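Local coordinates for uncharacterized protein (Parabacteroides merdae, PDB 4R7F) that is of unknown function but has three immunoglobulin-like beta-sandwich domains, binds magnesium, and begins like the type 9 secretion system plug proteins, at residues 222-227 with 267-272; 227-232 with 339-344; 272-277 with 310-315; 345-350 with 362-367. All blocks are in the same frame, centred on the assembly; numbering follows the deposited sequence.

Contact 1 of 4, residues 222-227 with 267-272; sequences NEYRRM and DQDQDG. With MG (magnesium ion), chain G.
The carboxylates of E223 and D269 stand at right angles to each other and meet at one magnesium ion. E223 reaches in with OE1 alone, 2.4 Å from MG; a bend at chi2 turns its carboxylate there. Its OE2 is held by the hydroxyl of Y264. D269 grips the ion with both oxygens, OD1 at 2.5 Å and OD2 at 2.4 Å from MG. D271 adds OD1, 2.2 Å from MG. The carbonyl O of Q371 and water 1, which also donates to N222 O, complete the site. The ion probably offsets the repulsion between the three acids. The loop D267-G272 reads DQDQDG and so matches the DxDxDG pattern of calcium-binding loops, but here only its second and third aspartates bind the ion. It lies against the start of strand 225-228 in an immunoglobulin-like fold. D267 meets R226 tip to tip, in a salt bridge of 2.7 Å from R226 NH1 to D267 OD1. The hydrogen bond in it is weak, with an N-H...O angle of 118°. Q268 O lies over one face of the same guanidinium. D269 OD2 has a second task: its anti lone pair takes Y224 N at 2.9 Å, nearly straight at 172°. The Y224 ring lies with one face against the D271-G272 backbone. G272 N sits over the ring centre, and G272 CA makes a CH-pi contact 3.8 Å from the ring centroid.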
loop_
_atom_site.group_PDB
_atom_site.type_symbol
_atom_site.label_atom_id
_atom_site.label_comp_id
_atom_site.label_asym_id
_atom_site.label_seq_id
_atom_site.Cartn_x
_atom_site.Cartn_y
_atom_site.Cartn_z
ATOM N N ASN A 222 -0.190 -11.174 13.692
ATOM C CA ASN A 222 -1.362 -10.381 13.987
ATOM C C ASN A 222 -0.979 -8.924 13.772
ATOM O O ASN A 222 0.220 -8.593 13.656
ATOM C CB ASN A 222 -1.805 -10.583 15.440
ATOM C CG ASN A 222 -3.285 -10.247 15.674
ATOM O OD1 ASN A 222 -3.910 -9.582 14.870
ATOM N ND2 ASN A 222 -3.831 -10.706 16.777
ATOM N N GLU A 223 -1.985 -8.054 13.690
ATOM C CA GLU A 223 -1.712 -6.615 13.651
ATOM C C GLU A 223 -1.135 -6.252 14.994
ATOM O O GLU A 223 -1.525 -6.803 16.035
ATOM C CB GLU A 223 -2.951 -5.755 13.332
ATOM C CG GLU A 223 -3.753 -6.191 12.079
ATOM C CD GLU A 223 -2.968 -6.209 10.757
ATOM O OE1 GLU A 223 -1.817 -5.702 10.658
ATOM O OE2 GLU A 223 -3.530 -6.772 9.792
ATOM N N TYR A 224 -0.170 -5.355 14.948
ATOM C CA TYR A 224 0.531 -4.951 16.135
ATOM C C TYR A 224 -0.463 -4.205 16.999
ATOM O O TYR A 224 -1.460 -3.603 16.519
ATOM C CB TYR A 224 1.739 -4.047 15.809
ATOM C CG TYR A 224 2.941 -4.762 15.240
ATOM C CD1 TYR A 224 2.904 -5.340 14.010
ATOM C CD2 TYR A 224 4.144 -4.839 15.956
ATOM C CE1 TYR A 224 4.010 -6.008 13.488
ATOM C CE2 TYR A 224 5.239 -5.502 15.462
ATOM C CZ TYR A 224 5.180 -6.079 14.207
ATOM O OH TYR A 224 6.265 -6.751 13.678
ATOM N N ARG A 225 -0.182 -4.283 18.293
ATOM C CA ARG A 225 -0.872 -3.521 19.297
ATOM C C ARG A 225 -0.452 -2.074 19.190
ATOM O O ARG A 225 0.702 -1.772 18.812
ATOM C CB ARG A 225 -0.515 -4.032 20.697
ATOM C CG ARG A 225 -0.975 -5.447 20.992
ATOM C CD ARG A 225 -0.224 -6.016 22.183
ATOM N NE ARG A 225 -0.365 -7.448 22.317
ATOM C CZ ARG A 225 -1.367 -8.059 22.941
ATOM N NH1 ARG A 225 -2.363 -7.377 23.490
ATOM N NH2 ARG A 225 -1.366 -9.373 23.008
ATOM N N ARG A 226 -1.382 -1.178 19.535
ATOM C CA ARG A 226 -1.117 0.271 19.421
ATOM C C ARG A 226 -1.464 0.973 20.698
ATOM O O ARG A 226 -2.334 0.538 21.469
ATOM C CB ARG A 226 -1.864 0.908 18.245
ATOM C CG ARG A 226 -1.482 0.341 16.875
ATOM C CD ARG A 226 -2.602 0.451 15.849
ATOM N NE ARG A 226 -3.067 1.836 15.635
ATOM C CZ ARG A 226 -4.344 2.234 15.595
ATOM N NH1 ARG A 226 -5.354 1.376 15.747
ATOM N NH2 ARG A 226 -4.623 3.512 15.392
HETATM N N MSE A 227 -0.767 2.088 20.887
HETATM C CA MSE A 227 -0.780 2.859 22.119
HETATM C C MSE A 227 -0.308 4.235 21.721
HETATM O O MSE A 227 0.508 4.357 20.809
HETATM C CB MSE A 227 0.211 2.017 22.929
HETATM C CG MSE A 227 0.816 2.599 24.146
HETATM SE SE MSE A 227 2.287 3.777 23.749
HETATM C CE MSE A 227 3.944 2.818 24.125
ATOM N N ASP A 267 -7.454 -4.134 12.195
ATOM C CA ASP A 267 -6.951 -2.938 12.873
ATOM C C ASP A 267 -5.966 -2.393 11.865
ATOM O O ASP A 267 -5.421 -3.150 11.064
ATOM C CB ASP A 267 -6.227 -3.290 14.186
ATOM C CG ASP A 267 -5.578 -2.066 14.874
ATOM O OD1 ASP A 267 -6.173 -0.973 14.756
ATOM O OD2 ASP A 267 -4.491 -2.206 15.530
ATOM N N GLN A 268 -5.738 -1.098 11.867
ATOM C CA GLN A 268 -4.765 -0.528 10.959
ATOM C C GLN A 268 -3.496 -0.324 11.801
ATOM O O GLN A 268 -3.558 0.357 12.819
ATOM C CB GLN A 268 -5.298 0.793 10.410
ATOM C CG GLN A 268 -4.657 1.213 9.104
ATOM C CD GLN A 268 -4.724 2.714 8.871
ATOM O OE1 GLN A 268 -5.294 3.457 9.673
ATOM N NE2 GLN A 268 -4.126 3.168 7.775
ATOM N N ASP A 269 -2.375 -0.945 11.416
ATOM C CA ASP A 269 -1.094 -0.740 12.080
ATOM C C ASP A 269 -0.016 -0.246 11.107
ATOM O O ASP A 269 -0.274 0.026 9.951
ATOM C CB ASP A 269 -0.633 -2.020 12.806
ATOM C CG ASP A 269 -0.180 -3.122 11.844
ATOM O OD1 ASP A 269 -0.313 -2.950 10.617
ATOM O OD2 ASP A 269 0.313 -4.176 12.310
ATOM N N GLN A 270 1.202 -0.128 11.601
ATOM C CA GLN A 270 2.328 0.308 10.786
ATOM C C GLN A 270 3.510 -0.655 11.000
ATOM O O GLN A 270 4.671 -0.264 10.965
ATOM C CB GLN A 270 2.669 1.743 11.142
ATOM C CG GLN A 270 1.557 2.740 10.801
ATOM C CD GLN A 270 0.420 2.836 11.842
ATOM O OE1 GLN A 270 0.614 2.645 13.050
ATOM N NE2 GLN A 270 -0.782 3.145 11.361
ATOM N N ASP A 271 3.159 -1.927 11.218
ATOM C CA ASP A 271 4.082 -3.079 11.297
ATOM C C ASP A 271 5.300 -2.901 12.217
ATOM O O ASP A 271 6.423 -3.246 11.821
ATOM C CB ASP A 271 4.554 -3.453 9.892
ATOM C CG ASP A 271 3.414 -3.930 8.972
ATOM O OD1 ASP A 271 2.349 -4.409 9.455
ATOM O OD2 ASP A 271 3.637 -3.850 7.731
ATOM N N GLY A 272 5.061 -2.320 13.400
ATOM C CA GLY A 272 6.020 -2.215 14.464
ATOM C C GLY A 272 6.637 -0.837 14.591
ATOM O O GLY A 272 7.399 -0.578 15.504
HETATM MG MG MG G . 0.450 -5.261 10.166
HETATM O O HOH W 1 1.225 -7.157 11.394
#

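Contact 2 of 4, residues 227-232 with 339-344; sequences MEFLSN and LKQGSY
F229 has CG in the crowded position between backbone N and carbonyl carbon (chi1 62°), which turns its ring against the backbone of Q341 and G342. Selenomethionine M227 has CG anti to the backbone N (chi1 164°) and then bends at chi2 and chi3, so its tip lies beside Y344. The setting is an immunoglobulin-like sandwich. Here the chain leaves strand 332-340 of one sheet and enters strand 342-352 of the other, where it pairs antiparallel with strand 225-228. M227 and Y344 form a hydrogen-bonded pair: Y344 N to M227 O is short and nearly straight, 2.8 Å and 173°, while the return bond from M227 N to Y344 O is weak. E228 and S343 are the next, non-hydrogen-bonded pair. F229 N then binds G342 O at 3.1 Å, in the carbonyl plane. M227 CE packs on Y344 CB at 3.6 Å, and SE makes an oblique Met-aromatic contact with the ring. The F229 ring has Q341 and G342 backbone over one face and L339 O at its edge. Its CE1 meets Y344 CE1 at 4.0 Å. V293 and V251 of the other sheet also pack on F229, so the ring lies between the sheets. G342 two residues before Y344, and a hydroxyl reaching back four residues, fit a tyrosine corner: Y344 OH donates to K340 O at 2.6 Å, on a lone pair of that carbonyl.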
loop_
_atom_site.group_PDB
_atom_site.type_symbol
_atom_site.label_atom_id
_atom_site.label_comp_id
_atom_site.label_asym_id
_atom_site.label_seq_id
_atom_site.Cartn_x
_atom_site.Cartn_y
_atom_site.Cartn_z
HETATM N N MSE A 227 -0.767 2.088 20.887
HETATM C CA MSE A 227 -0.780 2.859 22.119
HETATM C C MSE A 227 -0.308 4.235 21.721
HETATM O O MSE A 227 0.508 4.357 20.809
HETATM C CB MSE A 227 0.211 2.017 22.929
HETATM C CG MSE A 227 0.816 2.599 24.146
HETATM SE SE MSE A 227 2.287 3.777 23.749
HETATM C CE MSE A 227 3.944 2.818 24.125
ATOM N N GLU A 228 -0.816 5.281 22.367
ATOM C CA GLU A 228 -0.407 6.666 22.067
ATOM C C GLU A 228 -0.462 7.484 23.323
ATOM O O GLU A 228 -1.410 7.361 24.095
ATOM C CB GLU A 228 -1.368 7.369 21.116
ATOM C CG GLU A 228 -1.482 6.832 19.709
ATOM C CD GLU A 228 -2.333 7.743 18.832
ATOM O OE1 GLU A 228 -2.464 8.936 19.190
ATOM O OE2 GLU A 228 -2.870 7.265 17.799
ATOM N N PHE A 229 0.517 8.360 23.502
ATOM C CA PHE A 229 0.484 9.281 24.630
ATOM C C PHE A 229 1.072 10.610 24.211
ATOM O O PHE A 229 2.251 10.895 24.420
ATOM C CB PHE A 229 1.145 8.709 25.886
ATOM C CG PHE A 229 2.619 8.385 25.738
ATOM C CD1 PHE A 229 3.044 7.241 25.061
ATOM C CD2 PHE A 229 3.581 9.189 26.345
ATOM C CE1 PHE A 229 4.399 6.943 24.963
ATOM C CE2 PHE A 229 4.932 8.903 26.232
ATOM C CZ PHE A 229 5.347 7.780 25.539
ATOM N N LEU A 230 0.187 11.430 23.652
ATOM C CA LEU A 230 0.537 12.692 23.058
ATOM C C LEU A 230 0.499 13.859 24.040
ATOM O O LEU A 230 1.003 14.940 23.727
ATOM C CB LEU A 230 -0.403 12.981 21.903
ATOM C CG LEU A 230 -0.512 11.924 20.818
ATOM C CD1 LEU A 230 -1.416 12.453 19.708
ATOM C CD2 LEU A 230 0.855 11.542 20.275
ATOM N N SER A 231 -0.084 13.646 25.217
ATOM C CA SER A 231 0.062 14.599 26.314
ATOM C C SER A 231 -0.151 13.918 27.647
ATOM O O SER A 231 -0.574 12.752 27.687
ATOM C CB SER A 231 -0.937 15.758 26.177
ATOM O OG SER A 231 -2.196 15.414 26.710
ATOM N N ASN A 232 0.131 14.657 28.725
ATOM C CA ASN A 232 -0.233 14.223 30.082
ATOM C C ASN A 232 -1.650 14.604 30.577
ATOM O O ASN A 232 -1.988 14.320 31.716
ATOM C CB ASN A 232 0.802 14.701 31.126
ATOM C CG ASN A 232 1.057 16.197 31.089
ATOM O OD1 ASN A 232 0.197 16.999 30.758
ATOM N ND2 ASN A 232 2.263 16.568 31.420
ATOM N N LEU A 339 10.209 6.133 27.274
ATOM C CA LEU A 339 9.839 6.360 25.895
ATOM C C LEU A 339 9.449 7.830 25.671
ATOM O O LEU A 339 8.814 8.491 26.531
ATOM C CB LEU A 339 8.636 5.469 25.518
ATOM C CG LEU A 339 8.929 3.961 25.466
ATOM C CD1 LEU A 339 7.668 3.156 25.238
ATOM C CD2 LEU A 339 9.933 3.652 24.376
ATOM N N LYS A 340 9.847 8.321 24.507
ATOM C CA LYS A 340 9.448 9.629 24.006
ATOM C C LYS A 340 8.022 9.570 23.507
ATOM O O LYS A 340 7.604 8.614 22.840
ATOM C CB LYS A 340 10.384 10.043 22.885
ATOM C CG LYS A 340 10.346 11.500 22.485
ATOM C CD LYS A 340 11.333 11.751 21.338
ATOM C CE LYS A 340 11.639 13.227 21.160
ATOM N NZ LYS A 340 12.959 13.450 20.520
ATOM N N GLN A 341 7.274 10.606 23.835
ATOM C CA GLN A 341 5.876 10.710 23.462
ATOM C C GLN A 341 5.611 10.496 21.974
ATOM O O GLN A 341 6.359 11.001 21.128
ATOM C CB GLN A 341 5.350 12.090 23.813
ATOM C CG GLN A 341 5.255 12.391 25.272
ATOM C CD GLN A 341 4.776 13.810 25.464
ATOM O OE1 GLN A 341 5.551 14.761 25.316
ATOM N NE2 GLN A 341 3.490 13.960 25.757
ATOM N N GLY A 342 4.505 9.811 21.681
ATOM C CA GLY A 342 4.105 9.521 20.307
ATOM C C GLY A 342 3.124 8.352 20.197
ATOM O O GLY A 342 2.502 7.954 21.193
ATOM N N SER A 343 2.997 7.815 18.979
ATOM C CA SER A 343 2.186 6.618 18.682
ATOM C C SER A 343 3.119 5.461 18.494
ATOM O O SER A 343 4.033 5.530 17.662
ATOM C CB SER A 343 1.362 6.780 17.390
ATOM O OG SER A 343 0.615 7.982 17.408
ATOM N N TYR A 344 2.877 4.387 19.232
ATOM C CA TYR A 344 3.733 3.186 19.164
ATOM C C TYR A 344 2.964 1.950 18.722
ATOM O O TYR A 344 1.875 1.673 19.241
ATOM C CB TYR A 344 4.397 2.925 20.534
ATOM C CG TYR A 344 5.524 3.906 20.866
ATOM C CD1 TYR A 344 5.256 5.229 21.259
ATOM C CD2 TYR A 344 6.870 3.504 20.807
ATOM C CE1 TYR A 344 6.286 6.116 21.557
ATOM C CE2 TYR A 344 7.892 4.385 21.088
ATOM C CZ TYR A 344 7.596 5.694 21.454
ATOM O OH TYR A 344 8.635 6.544 21.737
#

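Contact 3 of 4, residues 272-277 with 310-315; sequences GRFFIR and NGELFN
E312 opens a short 3-10 turn that follows strand 305-310 and leans on the start of strand 274-276. Both strands pair with strand 342-352 in the same sheet of an immunoglobulin-like domain. The backbone fixes the base of the side chain: E312 N donates to G272 O at 2.8 Å. E312 CB sits 3.2 Å from that same G272 O. CG lies anti to the backbone N (chi1 -158°), and the chain runs on extended across F274. CG comes 3.9 Å from F274 CE2. CD follows at 3.7 Å from F274 CE2, with the carboxylate stacked over the ring, their planes 18° apart. OE2 lies near CE2 and CZ. OE1 bends in over the ring rim and takes F274 N. Q18 of strand 14-21 also touches E312. Water 2 joins the backbones again, donating to G272 O and accepting from L313 N. The F274 N to E312 OE1 bond is 3.1 Å long and arrives from above the carboxylate plane.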
loop_
_atom_site.group_PDB
_atom_site.type_symbol
_atom_site.label_atom_id
_atom_site.label_comp_id
_atom_site.label_asym_id
_atom_site.label_seq_id
_atom_site.Cartn_x
_atom_site.Cartn_y
_atom_site.Cartn_z
ATOM N N GLY A 272 5.061 -2.320 13.400
ATOM C CA GLY A 272 6.020 -2.215 14.464
ATOM C C GLY A 272 6.637 -0.837 14.591
ATOM O O GLY A 272 7.399 -0.578 15.504
ATOM N N ARG A 273 6.291 0.067 13.696
ATOM C CA ARG A 273 6.844 1.408 13.752
ATOM C C ARG A 273 6.266 2.240 14.885
ATOM O O ARG A 273 5.222 1.903 15.485
ATOM C CB ARG A 273 6.614 2.146 12.432
ATOM C CG ARG A 273 7.308 1.504 11.250
ATOM C CD ARG A 273 6.908 2.167 9.949
ATOM N NE ARG A 273 7.726 1.635 8.859
ATOM C CZ ARG A 273 7.442 0.541 8.172
ATOM N NH1 ARG A 273 6.334 -0.144 8.424
ATOM N NH2 ARG A 273 8.264 0.135 7.217
ATOM N N PHE A 274 6.974 3.327 15.183
ATOM C CA PHE A 274 6.485 4.354 16.095
ATOM C C PHE A 274 6.693 5.720 15.479
ATOM O O PHE A 274 7.498 5.861 14.566
ATOM C CB PHE A 274 7.177 4.261 17.469
ATOM C CG PHE A 274 8.642 4.617 17.462
ATOM C CD1 PHE A 274 9.049 5.923 17.452
ATOM C CD2 PHE A 274 9.599 3.635 17.507
ATOM C CE1 PHE A 274 10.384 6.224 17.439
ATOM C CE2 PHE A 274 10.921 3.925 17.536
ATOM C CZ PHE A 274 11.322 5.218 17.484
ATOM N N PHE A 275 5.996 6.729 16.008
ATOM C CA PHE A 275 5.998 8.061 15.433
ATOM C C PHE A 275 6.003 9.038 16.568
ATOM O O PHE A 275 5.108 9.002 17.409
ATOM C CB PHE A 275 4.756 8.263 14.589
ATOM C CG PHE A 275 4.608 7.226 13.529
ATOM C CD1 PHE A 275 3.947 6.034 13.798
ATOM C CD2 PHE A 275 5.209 7.395 12.290
ATOM C CE1 PHE A 275 3.872 5.035 12.849
ATOM C CE2 PHE A 275 5.111 6.414 11.338
ATOM C CZ PHE A 275 4.445 5.234 11.620
ATOM N N ILE A 276 7.018 9.892 16.600
ATOM C CA ILE A 276 7.173 10.849 17.682
ATOM C C ILE A 276 6.281 12.066 17.392
ATOM O O ILE A 276 6.419 12.707 16.369
ATOM C CB ILE A 276 8.629 11.263 17.849
ATOM C CG1 ILE A 276 9.526 10.038 18.130
ATOM C CG2 ILE A 276 8.748 12.322 18.933
ATOM C CD1 ILE A 276 9.160 9.209 19.353
ATOM N N ARG A 277 5.370 12.333 18.331
ATOM C CA ARG A 277 4.289 13.305 18.182
ATOM C C ARG A 277 3.909 13.794 19.592
ATOM O O ARG A 277 4.067 13.071 20.573
ATOM C CB ARG A 277 3.049 12.662 17.518
ATOM C CG ARG A 277 3.271 11.921 16.199
ATOM C CD ARG A 277 1.995 11.218 15.729
ATOM N NE ARG A 277 1.978 10.916 14.291
ATOM C CZ ARG A 277 1.380 9.847 13.784
ATOM N NH1 ARG A 277 0.784 9.001 14.603
ATOM N NH2 ARG A 277 1.379 9.610 12.478
ATOM N N ASN A 310 8.405 -6.271 21.478
ATOM C CA ASN A 310 8.965 -6.236 20.157
ATOM C C ASN A 310 8.382 -5.072 19.355
ATOM O O ASN A 310 7.193 -4.744 19.467
ATOM C CB ASN A 310 8.667 -7.562 19.465
ATOM C CG ASN A 310 9.251 -7.637 18.086
ATOM O OD1 ASN A 310 8.545 -7.674 17.061
ATOM N ND2 ASN A 310 10.553 -7.618 18.041
ATOM N N GLY A 311 9.228 -4.485 18.522
ATOM C CA GLY A 311 8.831 -3.367 17.648
ATOM C C GLY A 311 10.026 -2.438 17.437
ATOM O O GLY A 311 11.106 -2.677 17.994
ATOM N N GLU A 312 9.826 -1.370 16.661
ATOM C CA GLU A 312 10.862 -0.370 16.347
ATOM C C GLU A 312 11.314 0.274 17.678
ATOM O O GLU A 312 12.437 0.686 17.827
ATOM C CB GLU A 312 10.353 0.688 15.308
ATOM C CG GLU A 312 11.421 1.478 14.493
ATOM C CD GLU A 312 10.984 2.879 13.974
ATOM O OE1 GLU A 312 9.781 3.182 13.843
ATOM O OE2 GLU A 312 11.869 3.720 13.708
ATOM N N LEU A 313 10.433 0.341 18.671
ATOM C CA LEU A 313 10.814 0.904 19.979
ATOM C C LEU A 313 12.047 0.253 20.640
ATOM O O LEU A 313 12.700 0.888 21.438
ATOM C CB LEU A 313 9.662 0.859 20.979
ATOM C CG LEU A 313 9.302 -0.403 21.765
ATOM C CD1 LEU A 313 8.189 -0.059 22.761
ATOM C CD2 LEU A 313 8.865 -1.527 20.822
ATOM N N PHE A 314 12.319 -1.014 20.338
ATOM C CA PHE A 314 13.579 -1.660 20.731
ATOM C C PHE A 314 14.408 -2.068 19.504
ATOM O O PHE A 314 15.212 -2.990 19.580
ATOM C CB PHE A 314 13.280 -2.913 21.507
ATOM C CG PHE A 314 12.830 -2.665 22.883
ATOM C CD1 PHE A 314 13.727 -2.258 23.835
ATOM C CD2 PHE A 314 11.505 -2.863 23.238
ATOM C CE1 PHE A 314 13.314 -2.050 25.130
ATOM C CE2 PHE A 314 11.086 -2.630 24.526
ATOM C CZ PHE A 314 11.990 -2.236 25.475
ATOM N N ASN A 315 14.185 -1.406 18.367
ATOM C CA ASN A 315 14.906 -1.718 17.131
ATOM C C ASN A 315 14.748 -3.182 16.716
ATOM O O ASN A 315 15.638 -3.781 16.089
ATOM C CB ASN A 315 16.382 -1.350 17.308
ATOM C CG ASN A 315 16.560 0.097 17.728
ATOM O OD1 ASN A 315 16.943 0.412 18.870
ATOM N ND2 ASN A 315 16.260 0.986 16.810
HETATM O O HOH W 2 7.582 0.513 18.038
#

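Contact 4 of 4, residues 345-350 with 362-367; sequences NYQYLF and PIEGNY
E364 is bent at chi2 (-57°), bringing its carboxylate back to the edge of strand 342-352. The anti lone pair of OE2 takes Y348 N at 2.8 Å. OE2 is shared with R225 in a salt bridge, while OE1 pairs with R259, so two arginines probably keep this buried acid charged. Y348 has CG anti to its carbonyl carbon, and its ring plane lies 11° from that of the E364 carboxylate. The Y348 hydroxyl is hydrogen-bonded to D256. I363 has CG2 anti to the backbone N, which places that methyl 3.7 Å from Y348 CB. F350 has CG anti to the backbone N (chi1 179°), and the P362 ring crosses F350 at about a right angle, with P362 CG 3.8 Å from F350 CB. Water 3 donates to Y348 O and accepts from I363 N. Strand 225-228 pairs with this strand as far as Y346. Beyond it, E364 OE2 meets Y348 N-H, consistent with a side chain standing in for a neighbouring strand in the immunoglobulin-like sandwich.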
loop_
_atom_site.group_PDB
_atom_site.type_symbol
_atom_site.label_atom_id
_atom_site.label_comp_id
_atom_site.label_asym_id
_atom_site.label_seq_id
_atom_site.Cartn_x
_atom_site.Cartn_y
_atom_site.Cartn_z
ATOM N N ASN A 345 3.530 1.214 17.763
ATOM C CA ASN A 345 3.160 -0.187 17.558
ATOM C C ASN A 345 4.039 -1.075 18.465
ATOM O O ASN A 345 5.225 -0.805 18.669
ATOM C CB ASN A 345 3.438 -0.659 16.123
ATOM C CG ASN A 345 2.481 -0.106 15.061
ATOM O OD1 ASN A 345 2.392 -0.679 13.987
ATOM N ND2 ASN A 345 1.809 0.995 15.320
ATOM N N TYR A 346 3.493 -2.191 18.917
ATOM C CA TYR A 346 4.252 -3.132 19.703
ATOM C C TYR A 346 3.572 -4.485 19.728
ATOM O O TYR A 346 2.398 -4.594 19.432
ATOM C CB TYR A 346 4.478 -2.611 21.145
ATOM C CG TYR A 346 3.246 -2.580 22.042
ATOM C CD1 TYR A 346 2.317 -1.546 21.982
ATOM C CD2 TYR A 346 3.029 -3.579 22.976
ATOM C CE1 TYR A 346 1.205 -1.533 22.846
ATOM C CE2 TYR A 346 1.928 -3.572 23.818
ATOM C CZ TYR A 346 1.009 -2.565 23.750
ATOM O OH TYR A 346 -0.066 -2.603 24.630
ATOM N N GLN A 347 4.333 -5.514 20.091
ATOM C CA GLN A 347 3.786 -6.832 20.299
ATOM C C GLN A 347 4.721 -7.620 21.184
ATOM O O GLN A 347 5.827 -7.172 21.557
ATOM C CB GLN A 347 3.604 -7.549 18.975
ATOM C CG GLN A 347 4.909 -7.926 18.345
ATOM C CD GLN A 347 4.769 -8.620 16.997
ATOM O OE1 GLN A 347 3.680 -8.998 16.559
ATOM N NE2 GLN A 347 5.899 -8.796 16.329
ATOM N N TYR A 348 4.279 -8.822 21.484
ATOM C CA TYR A 348 4.930 -9.682 22.414
ATOM C C TYR A 348 5.308 -10.976 21.707
ATOM O O TYR A 348 4.447 -11.703 21.231
ATOM C CB TYR A 348 3.972 -9.987 23.563
ATOM C CG TYR A 348 3.588 -8.799 24.431
ATOM C CD1 TYR A 348 4.492 -8.207 25.333
ATOM C CD2 TYR A 348 2.299 -8.309 24.404
ATOM C CE1 TYR A 348 4.100 -7.151 26.139
ATOM C CE2 TYR A 348 1.916 -7.255 25.194
ATOM C CZ TYR A 348 2.800 -6.670 26.048
ATOM O OH TYR A 348 2.330 -5.631 26.827
ATOM N N LEU A 349 6.597 -11.263 21.660
ATOM C CA LEU A 349 7.078 -12.461 21.017
ATOM C C LEU A 349 7.591 -13.417 22.073
ATOM O O LEU A 349 8.184 -13.004 23.040
ATOM C CB LEU A 349 8.218 -12.129 20.062
ATOM C CG LEU A 349 7.924 -11.290 18.827
ATOM C CD1 LEU A 349 9.219 -11.160 18.021
ATOM C CD2 LEU A 349 6.845 -11.935 17.979
ATOM N N PHE A 350 7.361 -14.693 21.844
ATOM C CA PHE A 350 7.889 -15.780 22.629
ATOM C C PHE A 350 9.124 -16.379 21.929
ATOM O O PHE A 350 9.067 -16.706 20.746
ATOM C CB PHE A 350 6.789 -16.854 22.725
ATOM C CG PHE A 350 7.179 -18.061 23.484
ATOM C CD1 PHE A 350 7.356 -18.004 24.858
ATOM C CD2 PHE A 350 7.370 -19.268 22.833
ATOM C CE1 PHE A 350 7.731 -19.134 25.576
ATOM C CE2 PHE A 350 7.737 -20.399 23.543
ATOM C CZ PHE A 350 7.901 -20.333 24.918
ATOM N N PRO A 362 2.166 -17.739 20.165
ATOM C CA PRO A 362 1.655 -17.997 21.527
ATOM C C PRO A 362 0.874 -16.830 22.154
ATOM O O PRO A 362 -0.149 -17.049 22.766
ATOM C CB PRO A 362 2.927 -18.319 22.315
ATOM C CG PRO A 362 3.904 -18.810 21.305
ATOM C CD PRO A 362 3.620 -17.980 20.064
ATOM N N ILE A 363 1.305 -15.594 21.955
ATOM C CA ILE A 363 0.608 -14.447 22.556
ATOM C C ILE A 363 -0.220 -13.588 21.577
ATOM O O ILE A 363 -1.287 -13.061 21.936
ATOM C CB ILE A 363 1.666 -13.574 23.247
ATOM C CG1 ILE A 363 2.337 -14.420 24.335
ATOM C CG2 ILE A 363 1.051 -12.291 23.800
ATOM C CD1 ILE A 363 3.718 -13.967 24.700
ATOM N N GLU A 364 0.288 -13.418 20.360
ATOM C CA GLU A 364 -0.347 -12.541 19.404
ATOM C C GLU A 364 -1.275 -13.306 18.482
ATOM O O GLU A 364 -2.234 -12.750 17.976
ATOM C CB GLU A 364 0.696 -11.753 18.607
ATOM C CG GLU A 364 1.588 -10.886 19.475
ATOM C CD GLU A 364 0.850 -9.887 20.351
ATOM O OE1 GLU A 364 -0.410 -9.781 20.313
ATOM O OE2 GLU A 364 1.546 -9.173 21.120
ATOM N N GLY A 365 -0.996 -14.592 18.312
ATOM C CA GLY A 365 -1.733 -15.451 17.398
ATOM C C GLY A 365 -1.215 -15.325 15.969
ATOM O O GLY A 365 -0.441 -14.410 15.649
ATOM N N ASN A 366 -1.651 -16.252 15.115
ATOM C CA ASN A 366 -1.236 -16.294 13.726
ATOM C C ASN A 366 -2.504 -16.385 12.868
ATOM O O ASN A 366 -3.198 -17.387 12.861
ATOM C CB ASN A 366 -0.304 -17.491 13.469
ATOM C CG ASN A 366 1.111 -17.268 13.969
ATOM O OD1 ASN A 366 1.623 -16.137 13.974
ATOM N ND2 ASN A 366 1.759 -18.349 14.422
ATOM N N TYR A 367 -2.760 -15.322 12.125
ATOM C CA TYR A 367 -3.966 -15.161 11.356
ATOM C C TYR A 367 -3.551 -14.814 9.968
ATOM O O TYR A 367 -2.856 -13.806 9.775
ATOM C CB TYR A 367 -4.764 -13.998 11.953
ATOM C CG TYR A 367 -5.222 -14.244 13.390
ATOM C CD1 TYR A 367 -6.374 -14.948 13.649
ATOM C CD2 TYR A 367 -4.502 -13.759 14.473
ATOM C CE1 TYR A 367 -6.806 -15.178 14.950
ATOM C CE2 TYR A 367 -4.941 -13.960 15.773
ATOM C CZ TYR A 367 -6.097 -14.694 15.998
ATOM O OH TYR A 367 -6.560 -14.952 17.281
HETATM O O HOH W 3 3.942 -14.510 20.899
#

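All four contacts gather round strand 342-352. Contact 2 holds its start and contact 4 its later part. Strand 225-228, used by contacts 1 and 2, pairs along one edge; strand 274-276 of contact 3 pairs along the other. Contacts 1 and 3 share G272, with centres 11 Å apart. Contacts 2 and 4 lie farthest apart, at 21 Å. Contacts 1 and 2 share M227 and cross along the chain. Contact 1 closes before contact 3 opens, contact 3 is nested within the loop closed by contact 2, and contact 4 comes last. N345 OD1 accepts from Q270 N, tying the magnesium loop to the strand. The metal site is thus built from loops beside one sheet of an immunoglobulin-like domain.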